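Local coordinates for protein NEQ011 (Nanoarchaeum equitans Kin4-M, PDB 6GQ8) that reduces superoxide at a mononuclear iron centre, as a superoxide reductase of the neelaredoxin type in the desulfoferrodoxin family, at the interface of chains A and B and the interface of chains A and C. Sequence-based numbering; all coordinates share one arbitrary frame. Chains: chain A/B/C, NEQ011.

Contact 1: the interface of chains A and B. Residues chain A 50, 55, 58, 60, 84-86; chain B 67, 70-71, 73.
With CG anti to its carbonyl carbon (chi1 -61°), B:Asn73 sends its amide across to A:Phe50, A:Leu85 and A:Glu86, and A:Phe50, its CG anti to the backbone N (chi1 174°), turns its ring rim toward it. This patch of a two-fold interface joins two copies of a desulfoferrodoxin-family superoxide reductase and probably helps to hold the deposited four-chain assembly together; chain A gives strands 43-52 and 58-65 and the segment after strand 78-84, chain B the 3-10 helix 70-72 and its surroundings. The amide oxygen B:Asn73 OD1 accepts the backbone N-H of A:Glu86 N at 3.1 Å, the donor lying nearly along the C=O axis with 161° at the hydrogen. The phenyl ring and the amide plane stand almost perpendicular, B:Asn73 ND2 lying at the ring edge, 3.8 Å from A:Phe50 CD2. A:Leu85 CD2 packs against OD1 of the same amide at 3.7 Å. An alanine in place of B:Asn73 would probably leave A:Glu86 N without its acceptor and open a gap beside the A:Phe50 ring and A:Leu85 CD2, where the amide now sits. A:Lys55 lies over one face of the B:Tyr71 ring, its CD 3.6 Å from CD1, as the two side chains slide past in opposite senses, and the hydroxyl A:Thr58 OG1 approaches the rim at CD2 (3.4 Å). A water 2.9 Å from the carbonyl B:Tyr71 O links it to the carbonyl A:Glu86 O. Further along, A:Ile60 CD1 touches the methyl B:Ala67 CB at 3.8 Å.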
loop_
_atom_site.group_PDB
_atom_site.type_symbol
_atom_site.label_atom_id
_atom_site.label_comp_id
_atom_site.label_asym_id
_atom_site.label_seq_id
_atom_site.Cartn_x
_atom_site.Cartn_y
_atom_site.Cartn_z
ATOM N N PHE A 50 2.841 16.409 1.969
ATOM C CA PHE A 50 2.866 17.865 1.933
ATOM C C PHE A 50 2.760 18.362 3.365
ATOM O O PHE A 50 1.810 18.016 4.075
ATOM C CB PHE A 50 1.735 18.436 1.076
ATOM C CG PHE A 50 1.644 19.939 1.122
ATOM C CD1 PHE A 50 2.731 20.722 0.766
ATOM C CD2 PHE A 50 0.474 20.567 1.514
ATOM C CE1 PHE A 50 2.655 22.105 0.805
ATOM C CE2 PHE A 50 0.390 21.952 1.552
ATOM C CZ PHE A 50 1.482 22.721 1.198
ATOM N N LYS A 55 2.043 23.310 10.155
ATOM C CA LYS A 55 1.073 22.236 10.317
ATOM C C LYS A 55 1.773 20.885 10.228
ATOM O O LYS A 55 2.986 20.792 10.013
ATOM C CB LYS A 55 -0.036 22.327 9.262
ATOM C CG LYS A 55 -0.829 23.619 9.284
ATOM C CD LYS A 55 -2.061 23.510 8.402
ATOM C CE LYS A 55 -2.677 24.874 8.147
ATOM N NZ LYS A 55 -1.842 25.672 7.202
ATOM N N THR A 58 0.861 16.074 5.654
ATOM C CA THR A 58 -0.298 15.361 5.134
ATOM C C THR A 58 0.148 14.378 4.059
ATOM O O THR A 58 0.830 14.762 3.104
ATOM C CB THR A 58 -1.331 16.333 4.564
ATOM O OG1 THR A 58 -1.872 17.134 5.622
ATOM C CG2 THR A 58 -2.453 15.576 3.869
ATOM N N ILE A 60 -0.021 12.552 0.856
ATOM C CA ILE A 60 -0.675 12.862 -0.411
ATOM C C ILE A 60 -0.834 11.620 -1.276
ATOM O O ILE A 60 -1.919 11.350 -1.792
ATOM C CB ILE A 60 0.098 13.966 -1.166
ATOM C CG1 ILE A 60 0.132 15.266 -0.354
ATOM C CG2 ILE A 60 -0.536 14.210 -2.525
ATOM C CD1 ILE A 60 -1.238 15.845 -0.053
ATOM N N LYS A 84 -4.514 18.845 -5.021
ATOM C CA LYS A 84 -4.883 20.200 -4.634
ATOM C C LYS A 84 -4.237 20.489 -3.286
ATOM O O LYS A 84 -4.505 19.785 -2.307
ATOM C CB LYS A 84 -6.402 20.325 -4.531
ATOM C CG LYS A 84 -7.144 20.009 -5.815
ATOM C CD LYS A 84 -8.644 20.205 -5.660
ATOM C CE LYS A 84 -9.364 20.021 -6.986
ATOM N NZ LYS A 84 -10.824 20.270 -6.863
ATOM N N LEU A 85 -3.389 21.510 -3.227
ATOM C CA LEU A 85 -2.663 21.840 -2.008
ATOM C C LEU A 85 -2.959 23.277 -1.613
ATOM O O LEU A 85 -2.815 24.191 -2.431
ATOM C CB LEU A 85 -1.157 21.639 -2.189
ATOM C CG LEU A 85 -0.729 20.253 -2.672
ATOM C CD1 LEU A 85 0.768 20.214 -2.925
ATOM C CD2 LEU A 85 -1.138 19.192 -1.662
ATOM N N GLU A 86 -3.358 23.473 -0.359
ATOM C CA GLU A 86 -3.723 24.790 0.144
ATOM C C GLU A 86 -2.554 25.387 0.913
ATOM O O GLU A 86 -1.993 24.741 1.805
ATOM C CB GLU A 86 -4.961 24.720 1.041
ATOM C CG GLU A 86 -5.468 26.087 1.490
ATOM C CD GLU A 86 -6.645 25.995 2.440
ATOM O OE1 GLU A 86 -6.473 25.474 3.562
ATOM O OE2 GLU A 86 -7.751 26.427 2.056
ATOM N N ALA B 67 -5.033 12.001 0.235
ATOM C CA ALA B 67 -5.614 13.214 0.800
ATOM C C ALA B 67 -7.042 13.401 0.302
ATOM O O ALA B 67 -7.306 13.283 -0.899
ATOM C CB ALA B 67 -4.769 14.438 0.447
ATOM N N GLU B 70 -7.990 16.732 4.324
ATOM C CA GLU B 70 -7.137 17.044 5.462
ATOM C C GLU B 70 -6.389 18.345 5.214
ATOM O O GLU B 70 -5.584 18.439 4.282
ATOM C CB GLU B 70 -6.157 15.898 5.701
ATOM C CG GLU B 70 -6.820 14.597 6.135
ATOM C CD GLU B 70 -7.260 13.737 4.962
ATOM O OE1 GLU B 70 -7.242 14.231 3.816
ATOM O OE2 GLU B 70 -7.622 12.565 5.187
ATOM N N TYR B 71 -6.664 19.351 6.045
ATOM C CA TYR B 71 -6.085 20.685 5.880
ATOM C C TYR B 71 -6.318 21.212 4.466
ATOM O O TYR B 71 -5.470 21.903 3.894
ATOM C CB TYR B 71 -4.596 20.683 6.235
ATOM C CG TYR B 71 -4.322 20.188 7.638
ATOM C CD1 TYR B 71 -4.633 20.973 8.739
ATOM C CD2 TYR B 71 -3.763 18.935 7.864
ATOM C CE1 TYR B 71 -4.393 20.530 10.025
ATOM C CE2 TYR B 71 -3.519 18.482 9.152
ATOM C CZ TYR B 71 -3.837 19.288 10.229
ATOM O OH TYR B 71 -3.603 18.858 11.515
ATOM N N ASN B 73 -6.348 19.668 1.676
ATOM C CA ASN B 73 -5.538 19.013 0.659
ATOM C C ASN B 73 -6.303 17.827 0.086
ATOM O O ASN B 73 -6.935 17.066 0.825
ATOM C CB ASN B 73 -4.196 18.550 1.232
ATOM C CG ASN B 73 -3.359 19.698 1.759
ATOM O OD1 ASN B 73 -3.158 20.703 1.074
ATOM N ND2 ASN B 73 -2.867 19.557 2.985
HETATM O O HOH W 1 -2.710 22.708 4.209
#

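Contact 2: the interface of chains A and C. Residues chain A 45, 47, 49, 59, 62, 64; chain C 45, 47, 49, 62, 64.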
loop_
_atom_site.group_PDB
_atom_site.type_symbol
_atom_site.label_atom_id
_atom_site.label_comp_id
_atom_site.label_asym_id
_atom_site.label_seq_id
_atom_site.Cartn_x
_atom_site.Cartn_y
_atom_site.Cartn_z
ATOM N N TRP A 45 9.069 1.589 -3.428
ATOM C CA TRP A 45 7.937 2.494 -3.279
ATOM C C TRP A 45 8.428 3.902 -2.978
ATOM O O TRP A 45 9.590 4.120 -2.629
ATOM C CB TRP A 45 6.980 2.012 -2.181
ATOM C CG TRP A 45 7.625 1.752 -0.846
ATOM C CD1 TRP A 45 8.029 0.540 -0.350
ATOM C CD2 TRP A 45 7.927 2.718 0.167
ATOM N NE1 TRP A 45 8.561 0.697 0.906
ATOM C CE2 TRP A 45 8.504 2.023 1.250
ATOM C CE3 TRP A 45 7.750 4.104 0.272
ATOM C CZ2 TRP A 45 8.920 2.667 2.415
ATOM C CZ3 TRP A 45 8.162 4.741 1.428
ATOM C CH2 TRP A 45 8.742 4.022 2.484
ATOM N N ASP A 47 6.687 7.421 -0.895
ATOM C CA ASP A 47 5.622 8.139 -0.208
ATOM C C ASP A 47 5.803 9.633 -0.439
ATOM O O ASP A 47 6.924 10.146 -0.381
ATOM C CB ASP A 47 5.631 7.847 1.295
ATOM C CG ASP A 47 4.868 6.589 1.654
ATOM O OD1 ASP A 47 3.893 6.260 0.951
ATOM O OD2 ASP A 47 5.241 5.932 2.652
ATOM N N TYR A 49 4.474 13.399 0.833
ATOM C CA TYR A 49 3.776 14.184 1.838
ATOM C C TYR A 49 3.823 15.661 1.471
ATOM O O TYR A 49 4.724 16.116 0.758
ATOM C CB TYR A 49 4.394 13.997 3.228
ATOM C CG TYR A 49 4.438 12.565 3.718
ATOM C CD1 TYR A 49 3.433 12.057 4.534
ATOM C CD2 TYR A 49 5.493 11.730 3.383
ATOM C CE1 TYR A 49 3.474 10.750 4.993
ATOM C CE2 TYR A 49 5.545 10.422 3.838
ATOM C CZ TYR A 49 4.533 9.940 4.642
ATOM O OH TYR A 49 4.581 8.643 5.091
ATOM N N HIS A 59 -0.224 13.112 4.228
ATOM C CA HIS A 59 0.106 12.098 3.237
ATOM C C HIS A 59 -0.707 12.345 1.974
ATOM O O HIS A 59 -1.942 12.352 2.016
ATOM C CB HIS A 59 -0.170 10.701 3.791
ATOM C CG HIS A 59 0.601 9.617 3.107
ATOM N ND1 HIS A 59 0.623 8.317 3.565
ATOM C CD2 HIS A 59 1.385 9.640 2.004
ATOM C CE1 HIS A 59 1.385 7.585 2.771
ATOM N NE2 HIS A 59 1.863 8.365 1.819
ATOM N N ARG A 62 0.815 7.368 -2.128
ATOM C CA ARG A 62 1.697 6.226 -1.917
ATOM C C ARG A 62 1.742 5.428 -3.212
ATOM O O ARG A 62 0.697 5.000 -3.712
ATOM C CB ARG A 62 1.208 5.366 -0.746
ATOM C CG ARG A 62 1.939 4.048 -0.541
ATOM C CD ARG A 62 1.647 3.469 0.850
ATOM N NE ARG A 62 2.443 4.111 1.894
ATOM C CZ ARG A 62 2.292 3.893 3.197
ATOM N NH1 ARG A 62 1.363 3.052 3.634
ATOM N NH2 ARG A 62 3.074 4.517 4.069
ATOM N N GLU A 64 3.549 2.181 -5.129
ATOM C CA GLU A 64 4.351 0.967 -5.075
ATOM C C GLU A 64 4.707 0.551 -6.495
ATOM O O GLU A 64 3.823 0.417 -7.348
ATOM C CB GLU A 64 3.606 -0.168 -4.370
ATOM C CG GLU A 64 3.142 0.135 -2.955
ATOM C CD GLU A 64 4.004 -0.538 -1.900
ATOM O OE1 GLU A 64 5.012 -1.179 -2.271
ATOM O OE2 GLU A 64 3.660 -0.449 -0.701
ATOM N N TRP C 45 -2.335 3.843 8.625
ATOM C CA TRP C 45 -1.426 2.747 8.312
ATOM C C TRP C 45 -0.296 2.711 9.330
ATOM O O TRP C 45 -0.112 3.633 10.127
ATOM C CB TRP C 45 -0.874 2.869 6.882
ATOM C CG TRP C 45 -0.231 4.197 6.541
ATOM C CD1 TRP C 45 -0.818 5.248 5.892
ATOM C CD2 TRP C 45 1.127 4.591 6.789
ATOM N NE1 TRP C 45 0.082 6.276 5.743
ATOM C CE2 TRP C 45 1.284 5.896 6.279
ATOM C CE3 TRP C 45 2.223 3.971 7.402
ATOM C CZ2 TRP C 45 2.488 6.594 6.372
ATOM C CZ3 TRP C 45 3.420 4.667 7.487
ATOM C CH2 TRP C 45 3.543 5.960 6.972
ATOM N N ASP C 47 3.932 1.203 9.176
ATOM C CA ASP C 47 5.045 0.517 8.529
ATOM C C ASP C 47 5.939 -0.102 9.594
ATOM O O ASP C 47 6.218 0.525 10.619
ATOM C CB ASP C 47 5.868 1.478 7.661
ATOM C CG ASP C 47 5.325 1.622 6.244
ATOM O OD1 ASP C 47 4.756 0.652 5.705
ATOM O OD2 ASP C 47 5.480 2.712 5.660
ATOM N N TYR C 49 9.672 -1.845 10.226
ATOM C CA TYR C 49 11.022 -2.061 9.734
ATOM C C TYR C 49 11.820 -2.855 10.757
ATOM O O TYR C 49 11.520 -2.854 11.954
ATOM C CB TYR C 49 11.743 -0.737 9.453
ATOM C CG TYR C 49 11.054 0.168 8.458
ATOM C CD1 TYR C 49 11.406 0.146 7.115
ATOM C CD2 TYR C 49 10.063 1.056 8.862
ATOM C CE1 TYR C 49 10.790 0.976 6.202
ATOM C CE2 TYR C 49 9.437 1.890 7.952
ATOM C CZ TYR C 49 9.805 1.845 6.622
ATOM O OH TYR C 49 9.194 2.672 5.707
ATOM N N ARG C 62 3.849 -3.629 5.614
ATOM C CA ARG C 62 3.049 -2.421 5.456
ATOM C C ARG C 62 1.594 -2.820 5.623
ATOM O O ARG C 62 1.108 -3.700 4.905
ATOM C CB ARG C 62 3.287 -1.774 4.087
ATOM C CG ARG C 62 2.350 -0.623 3.744
ATOM C CD ARG C 62 2.912 0.190 2.583
ATOM N NE ARG C 62 3.963 1.094 3.039
ATOM C CZ ARG C 62 4.739 1.815 2.241
ATOM N NH1 ARG C 62 4.601 1.738 0.921
ATOM N NH2 ARG C 62 5.661 2.612 2.766
ATOM N N GLU C 64 -2.316 -1.292 5.948
ATOM C CA GLU C 64 -3.248 -0.183 5.790
ATOM C C GLU C 64 -4.565 -0.556 6.456
ATOM O O GLU C 64 -5.150 -1.596 6.139
ATOM C CB GLU C 64 -3.467 0.133 4.310
ATOM C CG GLU C 64 -2.186 0.430 3.547
ATOM C CD GLU C 64 -1.999 1.910 3.270
ATOM O OE1 GLU C 64 -2.838 2.714 3.728
ATOM O OE2 GLU C 64 -1.008 2.265 2.595
#
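The guanidinium groups of A:Arg62 and C:Arg62 lie face to face across the two-fold, their planes nearly parallel and the two CZ atoms in van der Waals contact. A:Arg62 NH2 also sits over the centre of the six-membered ring of C:Trp45, 3.0 Å from its centroid, while C:Arg62 NH2 covers A:Trp45 in the same way. Each guanidinium is tilted by about 60° to the indole it meets, a cation-pi approach by the tip. At the guanidinium edge lies A:Asp47, which A:Arg62 grips side-on: NE gives to OD1 at 2.8 Å, on its syn lone pair, and NH2 to OD2 at 3.0 Å. That pairing fixes the rotation of the group, and C:Arg62 holds C:Asp47 likewise. The chain bend at chi3 (-79°) turns A:Arg62 NH1 to the carboxylate C:Glu64 OE2 at 2.7 Å, from above the carboxylate plane; C:Arg62 NH1 reaches A:Glu64 OE2 at 2.9 Å. Longer salt bridges run from each NH2 to the opposite Asp47 OD2. These carboxylates probably offset the repulsion of the stacked cations. The indole N-H of C:Trp45 NE1 donates to A:His59 ND1 at 3.0 Å, in the imidazole plane but bent, with 137° at the hydrogen, and the rings meet edge to face. Tip to tip with the same indole, the phenol A:Tyr49 OH comes 3.2 Å from C:Trp45 CZ2. Strands 43-52 and 58-65 of both subunits thus supply a symmetric arginine-tryptophan-carboxylate cluster that joins chains A and C, probably helping to hold the tetramer of the deposited assembly together.

Contact 1 and contact 2 lie about 16 Å apart, measured between the centres of their C-alpha atoms, and draw on the same two strands of chain A, 43-52 and 58-65, contact 1 adding the end of strand 78-84 and the residues after it. Neighbouring residues are divided between them: A:Thr58 and A:Ile60 serve contact 1, A:His59 and A:Arg62 contact 2, and A:Tyr49 and A:Phe50 likewise go to different partners. One strand pair therefore meets chain B and chain C at once, through apolar packing and a side-chain amide bonded to the backbone in contact 1 and charged, aromatic groups in contact 2. As both interfaces are two-fold, together they could build the four-subunit assembly.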